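Local coordinates for protein putative S41 protease (Bacteroides fragilis NCTC 9343, PDB 3K50) that is of unconfirmed function but probably hydrolyses peptide bonds as an S41-family serine protease that also contains a PDZ domain, at residues A[180-192]-A[389-401]. Numbering follows the deposited sequence.
Sequences EIIPWNGKKVGYL and LLNAALKIMSGIT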
loop_
_atom_site.group_PDB
_atom_site.type_symbol
_atom_site.label_atom_id
_atom_site.label_comp_id
_atom_site.label_asym_id
_atom_site.label_seq_id
_atom_site.Cartn_x
_atom_site.Cartn_y
_atom_site.Cartn_z
ATOM N N GLU A 180 -14.809 -10.178 0.580
ATOM C CA GLU A 180 -15.490 -11.414 0.918
ATOM C C GLU A 180 -16.161 -11.325 2.256
ATOM O O GLU A 180 -15.686 -10.581 3.131
ATOM C CB GLU A 180 -14.476 -12.544 1.091
ATOM C CG GLU A 180 -14.245 -13.353 -0.111
ATOM C CD GLU A 180 -13.696 -14.619 0.275
ATOM O OE1 GLU A 180 -12.725 -14.587 1.069
ATOM O OE2 GLU A 180 -14.268 -15.630 -0.168
ATOM N N ILE A 181 -17.247 -12.100 2.411
ATOM C CA ILE A 181 -17.860 -12.326 3.725
ATOM C C ILE A 181 -17.600 -13.800 4.054
ATOM O O ILE A 181 -17.987 -14.697 3.293
ATOM C CB ILE A 181 -19.350 -12.014 3.779
ATOM C CG1 ILE A 181 -19.554 -10.516 3.519
ATOM C CG2 ILE A 181 -19.916 -12.410 5.168
ATOM C CD1 ILE A 181 -20.984 -10.140 3.197
ATOM N N ILE A 182 -16.936 -14.031 5.177
ATOM C CA ILE A 182 -16.554 -15.356 5.616
ATOM C C ILE A 182 -17.296 -15.754 6.866
ATOM O O ILE A 182 -17.165 -15.092 7.923
ATOM C CB ILE A 182 -15.038 -15.337 5.931
ATOM C CG1 ILE A 182 -14.262 -14.807 4.693
ATOM C CG2 ILE A 182 -14.518 -16.705 6.457
ATOM C CD1 ILE A 182 -12.812 -14.362 5.010
ATOM N N PRO A 183 -18.102 -16.819 6.796
ATOM C CA PRO A 183 -18.667 -17.320 8.048
ATOM C C PRO A 183 -17.575 -18.107 8.796
ATOM O O PRO A 183 -16.859 -18.922 8.194
ATOM C CB PRO A 183 -19.771 -18.244 7.575
ATOM C CG PRO A 183 -19.313 -18.712 6.236
ATOM C CD PRO A 183 -18.534 -17.606 5.630
ATOM N N TRP A 184 -17.395 -17.851 10.075
ATOM C CA TRP A 184 -16.317 -18.504 10.766
ATOM C C TRP A 184 -16.581 -18.665 12.250
ATOM O O TRP A 184 -16.613 -17.679 13.011
ATOM C CB TRP A 184 -15.013 -17.716 10.531
ATOM C CG TRP A 184 -13.782 -18.403 11.098
ATOM C CD1 TRP A 184 -13.274 -18.263 12.361
ATOM C CD2 TRP A 184 -12.925 -19.305 10.423
ATOM N NE1 TRP A 184 -12.131 -19.009 12.505
ATOM C CE2 TRP A 184 -11.910 -19.680 11.327
ATOM C CE3 TRP A 184 -12.890 -19.810 9.125
ATOM C CZ2 TRP A 184 -10.870 -20.519 10.969
ATOM C CZ3 TRP A 184 -11.878 -20.682 8.783
ATOM C CH2 TRP A 184 -10.870 -21.014 9.698
ATOM N N ASN A 185 -16.719 -19.919 12.684
ATOM C CA ASN A 185 -17.024 -20.205 14.105
ATOM C C ASN A 185 -18.065 -19.262 14.751
ATOM O O ASN A 185 -17.868 -18.682 15.838
ATOM C CB ASN A 185 -15.699 -20.234 14.868
ATOM C CG ASN A 185 -14.788 -21.359 14.354
ATOM O OD1 ASN A 185 -15.262 -22.463 14.127
ATOM N ND2 ASN A 185 -13.506 -21.080 14.158
ATOM N N GLY A 186 -19.153 -19.055 14.037
ATOM C CA GLY A 186 -20.280 -18.277 14.566
ATOM C C GLY A 186 -20.211 -16.782 14.375
ATOM O O GLY A 186 -21.090 -16.042 14.866
ATOM N N LYS A 187 -19.165 -16.346 13.676
ATOM C CA LYS A 187 -18.930 -14.948 13.373
ATOM C C LYS A 187 -19.147 -14.732 11.884
ATOM O O LYS A 187 -19.060 -15.667 11.096
ATOM C CB LYS A 187 -17.513 -14.587 13.748
ATOM C CG LYS A 187 -17.196 -14.746 15.234
ATOM C CD LYS A 187 -15.693 -14.747 15.480
ATOM C CE LYS A 187 -15.348 -14.714 16.985
ATOM N NZ LYS A 187 -15.614 -13.347 17.598
ATOM N N LYS A 188 -19.438 -13.495 11.506
ATOM C CA LYS A 188 -19.607 -13.135 10.097
ATOM C C LYS A 188 -18.495 -12.103 9.843
ATOM O O LYS A 188 -18.525 -10.975 10.351
ATOM C CB LYS A 188 -21.003 -12.637 9.799
ATOM C CG LYS A 188 -22.135 -13.645 10.260
ATOM C CD LYS A 188 -23.567 -13.219 9.811
ATOM C CE LYS A 188 -24.731 -14.059 10.495
ATOM N N VAL A 189 -17.491 -12.553 9.103
ATOM C CA VAL A 189 -16.256 -11.822 8.912
ATOM C C VAL A 189 -16.143 -11.137 7.566
ATOM O O VAL A 189 -16.157 -11.779 6.492
ATOM C CB VAL A 189 -15.026 -12.738 9.133
ATOM C CG1 VAL A 189 -13.734 -11.854 9.202
ATOM C CG2 VAL A 189 -15.154 -13.553 10.407
ATOM N N GLY A 190 -16.046 -9.806 7.627
ATOM C CA GLY A 190 -15.814 -9.027 6.422
ATOM C C GLY A 190 -14.319 -9.040 6.113
ATOM O O GLY A 190 -13.518 -8.790 7.000
ATOM N N TYR A 191 -13.945 -9.333 4.868
ATOM C CA TYR A 191 -12.531 -9.311 4.468
ATOM C C TYR A 191 -12.391 -8.296 3.320
ATOM O O TYR A 191 -13.099 -8.378 2.305
ATOM C CB TYR A 191 -12.029 -10.699 4.009
ATOM C CG TYR A 191 -10.658 -10.634 3.354
ATOM C CD1 TYR A 191 -9.516 -10.478 4.131
ATOM C CD2 TYR A 191 -10.510 -10.714 1.989
ATOM C CE1 TYR A 191 -8.260 -10.413 3.578
ATOM C CE2 TYR A 191 -9.236 -10.613 1.399
ATOM C CZ TYR A 191 -8.137 -10.476 2.195
ATOM O OH TYR A 191 -6.909 -10.360 1.666
ATOM N N LEU A 192 -11.500 -7.349 3.494
ATOM C CA LEU A 192 -11.220 -6.381 2.462
ATOM C C LEU A 192 -9.737 -6.207 2.204
ATOM O O LEU A 192 -9.000 -5.793 3.082
ATOM C CB LEU A 192 -11.807 -5.015 2.849
ATOM C CG LEU A 192 -11.627 -3.801 1.926
ATOM C CD1 LEU A 192 -12.447 -3.982 0.648
ATOM C CD2 LEU A 192 -12.048 -2.557 2.621
ATOM N N LEU A 389 -1.917 -14.901 6.400
ATOM C CA LEU A 389 -2.248 -13.812 7.309
ATOM C C LEU A 389 -3.737 -13.789 7.609
ATOM O O LEU A 389 -4.112 -13.547 8.739
ATOM C CB LEU A 389 -1.734 -12.437 6.810
ATOM C CG LEU A 389 -0.273 -12.320 6.372
ATOM C CD1 LEU A 389 0.121 -10.829 5.992
ATOM C CD2 LEU A 389 0.636 -12.872 7.437
ATOM N N LEU A 390 -4.592 -14.109 6.633
ATOM C CA LEU A 390 -6.036 -14.112 6.927
ATOM C C LEU A 390 -6.339 -15.286 7.868
ATOM O O LEU A 390 -7.037 -15.128 8.797
ATOM C CB LEU A 390 -6.879 -14.188 5.655
ATOM C CG LEU A 390 -8.384 -14.532 5.801
ATOM C CD1 LEU A 390 -9.091 -13.483 6.666
ATOM C CD2 LEU A 390 -9.031 -14.648 4.464
ATOM N N ASN A 391 -5.763 -16.450 7.616
ATOM C CA ASN A 391 -5.960 -17.597 8.482
ATOM C C ASN A 391 -5.569 -17.269 9.928
ATOM O O ASN A 391 -6.222 -17.701 10.868
ATOM C CB ASN A 391 -5.144 -18.786 8.012
ATOM C CG ASN A 391 -5.501 -20.040 8.767
ATOM O OD1 ASN A 391 -4.812 -20.402 9.687
ATOM N ND2 ASN A 391 -6.643 -20.627 8.452
ATOM N N ALA A 392 -4.471 -16.543 10.100
ATOM C CA ALA A 392 -4.006 -16.160 11.445
ATOM C C ALA A 392 -5.060 -15.338 12.166
ATOM O O ALA A 392 -5.349 -15.590 13.349
ATOM C CB ALA A 392 -2.663 -15.392 11.380
ATOM N N ALA A 393 -5.606 -14.328 11.486
ATOM C CA ALA A 393 -6.615 -13.485 12.040
ATOM C C ALA A 393 -7.814 -14.315 12.444
ATOM O O ALA A 393 -8.355 -14.148 13.530
ATOM C CB ALA A 393 -7.079 -12.415 11.024
ATOM N N LEU A 394 -8.248 -15.181 11.549
ATOM C CA LEU A 394 -9.430 -16.023 11.831
ATOM C C LEU A 394 -9.213 -16.919 13.043
ATOM O O LEU A 394 -10.126 -17.135 13.818
ATOM C CB LEU A 394 -9.786 -16.862 10.626
ATOM C CG LEU A 394 -10.242 -16.100 9.358
ATOM C CD1 LEU A 394 -10.289 -17.106 8.177
ATOM C CD2 LEU A 394 -11.570 -15.396 9.531
ATOM N N LYS A 395 -8.011 -17.450 13.197
ATOM C CA LYS A 395 -7.721 -18.280 14.337
ATOM C C LYS A 395 -7.653 -17.440 15.615
ATOM O O LYS A 395 -8.162 -17.848 16.677
ATOM C CB LYS A 395 -6.404 -19.067 14.156
ATOM C CG LYS A 395 -6.446 -20.249 13.130
ATOM C CD LYS A 395 -5.101 -21.033 13.259
ATOM C CE LYS A 395 -4.839 -22.159 12.210
ATOM N NZ LYS A 395 -6.084 -22.718 11.680
ATOM N N ILE A 396 -6.985 -16.301 15.542
ATOM C CA ILE A 396 -6.838 -15.447 16.725
ATOM C C ILE A 396 -8.209 -14.975 17.248
ATOM O O ILE A 396 -8.461 -15.067 18.418
ATOM C CB ILE A 396 -5.925 -14.265 16.447
ATOM C CG1 ILE A 396 -4.470 -14.769 16.392
ATOM C CG2 ILE A 396 -6.048 -13.185 17.544
ATOM C CD1 ILE A 396 -3.541 -14.010 15.381
HETATM N N MSE A 397 -9.113 -14.573 16.366
HETATM C CA MSE A 397 -10.414 -14.107 16.824
HETATM C C MSE A 397 -11.237 -15.258 17.398
HETATM O O MSE A 397 -12.165 -15.043 18.149
HETATM C CB MSE A 397 -11.169 -13.389 15.690
HETATM C CG MSE A 397 -11.729 -14.311 14.627
HETATM SE SE MSE A 397 -12.686 -13.421 13.190
HETATM C CE MSE A 397 -11.184 -12.413 12.382
ATOM N N SER A 398 -10.920 -16.485 17.042
ATOM C CA SER A 398 -11.672 -17.626 17.540
ATOM C C SER A 398 -10.999 -18.276 18.731
ATOM O O SER A 398 -11.508 -19.269 19.236
ATOM C CB SER A 398 -11.770 -18.702 16.443
ATOM O OG SER A 398 -12.540 -18.275 15.386
ATOM N N GLY A 399 -9.838 -17.786 19.134
ATOM C CA GLY A 399 -9.058 -18.377 20.234
ATOM C C GLY A 399 -8.300 -19.645 19.941
ATOM O O GLY A 399 -7.871 -20.312 20.865
ATOM N N ILE A 400 -8.157 -20.002 18.669
ATOM C CA ILE A 400 -7.479 -21.219 18.213
ATOM C C ILE A 400 -5.997 -20.989 18.382
ATOM O O ILE A 400 -5.258 -21.891 18.836
ATOM C CB ILE A 400 -7.832 -21.578 16.734
ATOM C CG1 ILE A 400 -9.316 -21.942 16.608
ATOM C CG2 ILE A 400 -7.006 -22.785 16.239
ATOM C CD1 ILE A 400 -9.966 -21.828 15.189
ATOM N N THR A 401 -5.554 -19.790 18.012
ATOM C CA THR A 401 -4.172 -19.368 18.294
ATOM C C THR A 401 -4.331 -18.537 19.583
ATOM O O THR A 401 -5.252 -17.716 19.671
ATOM C CB THR A 401 -3.446 -18.547 17.130
ATOM O OG1 THR A 401 -3.264 -19.352 15.955
ATOM C CG2 THR A 401 -2.050 -18.055 17.577
HETATM O O HOH W 1 -13.230 -12.610 19.003
#
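Leu390, early in the helix 388-398, meets the hairpin with both its methyls. CD2 reaches tip to tip toward CD1 of Ile182 (3.8 Å) and also sits above one face of the Tyr191 ring, toward its rim, while CD1 approaches CD1 of that ring. The Tyr191 hydroxyl is engaged beyond the contact by Asp230.

One turn on, Leu394 touches side chains from both strands. Its CB rests over one face of the Trp184 indole, 3.8 Å from the five-membered ring centroid and 19° off the normal, a CH-pi contact; CD1 continues over the six-membered ring, and CD2 fits between Trp184 CG and Val189 CG2 (4.1 Å to the latter). The indole reaches out across the helix because CG of Trp184 is turned away from the backbone N (chi1 -174°).

Met397, present as selenomethionine, packs its SE against CG2 of Val189 at 3.7 Å, its chain bending at its last torsion to bring CE to the other methyl, CG1. Lys187 slides past it in the opposite direction; a water links NZ to the carbonyl O of Met397, and Glu226 forms a salt bridge with the same ammonium.

Ser398 OG lies at the indole edge, in its plane, 3.0 Å from NE1. It accepts a nearly straight hydrogen bond from ND2 of Asn185 (3.2 Å, 164°) and donates to Leu394 O. Gly399, with positive phi, closes the last turn in a Schellman motif, and Ile400 CD1 comes against ND2 of Asn185.

The C-terminal helix thus covers the antiparallel hairpin of strands 176-184 and 187-194, one border of the six-stranded mixed sheet. Apolar packing runs from Leu390 to Met397; beside it, accepting from Asn185 and donating to Leu394 O fixes the rotation of the Ser398 hydroxyl and ties the type I' turn to the last helical turn.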